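Exodeoxyribonuclease III (Archaeoglobus fulgidus, PDB 2VOA) probably cleaves DNA at abasic sites as a metal-dependent AP endonuclease of the exonuclease III family, with a likely 3'-5' exonuclease activity on double-stranded DNA. Local coordinates at residues A[2-7]-A[28-33]. The protein carries 1 engineered substitution. Residues are numbered along the deposited sequence; the frame is centred on the assembly and turned at random.
Sequences LKIATF and PDILCM
The carboxylate of Asp29 reaches the backbone of Lys3 beside the start of the strand pairing: OD1 accepts the N-H of Lys3 at 2.8 Å, nearly straight at 166°, through the lone pair turned away from OD2. Leu2 CD1 lies against CB of the same aspartate, 3.8 Å away. Pro28 is crossed by the aliphatic part of Lys3, whose CD sits 3.8 Å from Pro28 CA; Lys3 NZ continues to Asn26 O, and Pro28 also touches Trp22 and Leu23 of helix 16-26. At Phe7 the stem makes the contact, Leu31 CD1 touching CB at 3.9 Å, while the ring, with CG anti to the backbone N (chi1 -171°), leads away; the Phe7 side chain touches Val19.

Between these ends the strands run parallel, their axes 15° apart. Ile30 N to Lys3 O (3.3 Å), Ala5 N to Ile30 O, Cys32 N to Ala5 O and Phe7 N to Cys32 O (2.8 Å) form the ladder. Ile4 and Ile30 lie side by side (CG1 to CD1 4.0 Å) on the largely apolar face turned to strands 99-105 and 141-144, where Thr6 OG1 bonds Gln34 NE2; Ala5 CB meets Leu31 CD1 (3.7 Å) under helix 16-26, against Trp22.

An alanine in place of Asp29 would probably leave Lys3 N without this acceptor. Topology makes this a beta-alpha-beta unit of the DNase I-like fold; the chemistry implies that a carboxylate takes the Lys3 N-H before the regular ladder begins.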
loop_
_atom_site.group_PDB
_atom_site.type_symbol
_atom_site.label_atom_id
_atom_site.label_comp_id
_atom_site.label_asym_id
_atom_site.label_seq_id
_atom_site.Cartn_x
_atom_site.Cartn_y
_atom_site.Cartn_z
ATOM N N LEU A 2 29.181 -20.583 -5.558
ATOM C CA LEU A 2 28.764 -19.293 -6.111
ATOM C C LEU A 2 27.257 -19.362 -6.369
ATOM O O LEU A 2 26.771 -20.281 -7.029
ATOM C CB LEU A 2 29.486 -19.053 -7.429
ATOM C CG LEU A 2 29.164 -17.845 -8.304
ATOM C CD1 LEU A 2 29.696 -16.577 -7.687
ATOM C CD2 LEU A 2 29.816 -18.109 -9.672
ATOM N N LYS A 3 26.533 -18.372 -5.860
ATOM C CA LYS A 3 25.075 -18.353 -5.978
ATOM C C LYS A 3 24.628 -17.122 -6.760
ATOM O O LYS A 3 24.950 -15.991 -6.387
ATOM C CB LYS A 3 24.425 -18.405 -4.581
ATOM C CG LYS A 3 22.884 -18.423 -4.630
ATOM C CD LYS A 3 22.225 -18.393 -3.239
ATOM C CE LYS A 3 22.455 -19.677 -2.457
ATOM N NZ LYS A 3 21.919 -19.595 -1.045
ATOM N N ILE A 4 23.873 -17.358 -7.833
ATOM C CA ILE A 4 23.387 -16.276 -8.706
ATOM C C ILE A 4 21.881 -16.380 -8.838
ATOM O O ILE A 4 21.356 -17.470 -9.099
ATOM C CB ILE A 4 24.089 -16.311 -10.094
ATOM C CG1 ILE A 4 25.592 -16.134 -9.910
ATOM C CG2 ILE A 4 23.559 -15.148 -10.992
ATOM C CD1 ILE A 4 26.442 -16.524 -11.140
ATOM N N ALA A 5 21.182 -15.269 -8.642
ATOM C CA ALA A 5 19.724 -15.308 -8.712
ATOM C C ALA A 5 19.192 -14.228 -9.642
ATOM O O ALA A 5 19.889 -13.242 -9.947
ATOM C CB ALA A 5 19.137 -15.161 -7.320
ATOM N N THR A 6 17.959 -14.425 -10.094
ATOM C CA THR A 6 17.244 -13.428 -10.894
ATOM C C THR A 6 15.824 -13.246 -10.360
ATOM O O THR A 6 15.170 -14.221 -9.966
ATOM C CB THR A 6 17.275 -13.761 -12.435
ATOM O OG1 THR A 6 16.615 -12.727 -13.178
ATOM C CG2 THR A 6 16.636 -15.101 -12.782
ATOM N N PHE A 7 15.324 -12.011 -10.378
ATOM C CA PHE A 7 14.022 -11.708 -9.725
ATOM C C PHE A 7 13.380 -10.479 -10.347
ATOM O O PHE A 7 13.930 -9.385 -10.216
ATOM C CB PHE A 7 14.281 -11.489 -8.217
ATOM C CG PHE A 7 13.042 -11.376 -7.338
ATOM C CD1 PHE A 7 11.783 -11.820 -7.742
ATOM C CD2 PHE A 7 13.173 -10.835 -6.058
ATOM C CE1 PHE A 7 10.669 -11.712 -6.881
ATOM C CE2 PHE A 7 12.077 -10.720 -5.194
ATOM C CZ PHE A 7 10.819 -11.160 -5.604
ATOM N N PRO A 28 22.844 -14.439 -1.763
ATOM C CA PRO A 28 23.423 -14.763 -3.070
ATOM C C PRO A 28 24.642 -13.891 -3.323
ATOM O O PRO A 28 24.723 -12.770 -2.798
ATOM C CB PRO A 28 22.303 -14.393 -4.058
ATOM C CG PRO A 28 21.513 -13.280 -3.333
ATOM C CD PRO A 28 21.529 -13.762 -1.891
ATOM N N ASP A 29 25.579 -14.381 -4.129
ATOM C CA ASP A 29 26.662 -13.529 -4.612
ATOM C C ASP A 29 26.213 -12.411 -5.557
ATOM O O ASP A 29 26.743 -11.289 -5.526
ATOM C CB ASP A 29 27.735 -14.421 -5.244
ATOM C CG ASP A 29 28.302 -15.402 -4.228
ATOM O OD1 ASP A 29 27.835 -16.565 -4.204
ATOM O OD2 ASP A 29 29.171 -15.000 -3.405
ATOM N N ILE A 30 25.231 -12.724 -6.391
ATOM C CA ILE A 30 24.748 -11.799 -7.416
ATOM C C ILE A 30 23.221 -11.968 -7.473
ATOM O O ILE A 30 22.739 -13.112 -7.535
ATOM C CB ILE A 30 25.350 -12.180 -8.805
ATOM C CG1 ILE A 30 26.863 -11.962 -8.805
ATOM C CG2 ILE A 30 24.698 -11.354 -9.898
ATOM C CD1 ILE A 30 27.612 -12.636 -9.913
ATOM N N LEU A 31 22.469 -10.854 -7.417
ATOM C CA LEU A 31 21.004 -10.878 -7.675
ATOM C C LEU A 31 20.695 -9.892 -8.783
ATOM O O LEU A 31 20.876 -8.670 -8.594
ATOM C CB LEU A 31 20.199 -10.493 -6.422
ATOM C CG LEU A 31 18.694 -10.303 -6.684
ATOM C CD1 LEU A 31 18.014 -11.616 -7.035
ATOM C CD2 LEU A 31 17.995 -9.627 -5.490
ATOM N N CYS A 32 20.242 -10.424 -9.924
ATOM C CA CYS A 32 19.733 -9.590 -11.032
ATOM C C CYS A 32 18.260 -9.273 -10.808
ATOM O O CYS A 32 17.484 -10.173 -10.497
ATOM C CB CYS A 32 19.897 -10.296 -12.376
ATOM S SG CYS A 32 21.620 -10.566 -12.752
ATOM N N MET A 33 17.865 -8.024 -10.999
ATOM C CA MET A 33 16.467 -7.661 -10.815
ATOM C C MET A 33 15.917 -7.005 -12.072
ATOM O O MET A 33 16.651 -6.308 -12.770
ATOM C CB MET A 33 16.335 -6.671 -9.644
ATOM C CG MET A 33 16.642 -7.281 -8.302
ATOM S SD MET A 33 16.930 -6.024 -7.035
ATOM C CE MET A 33 18.707 -5.762 -7.228
#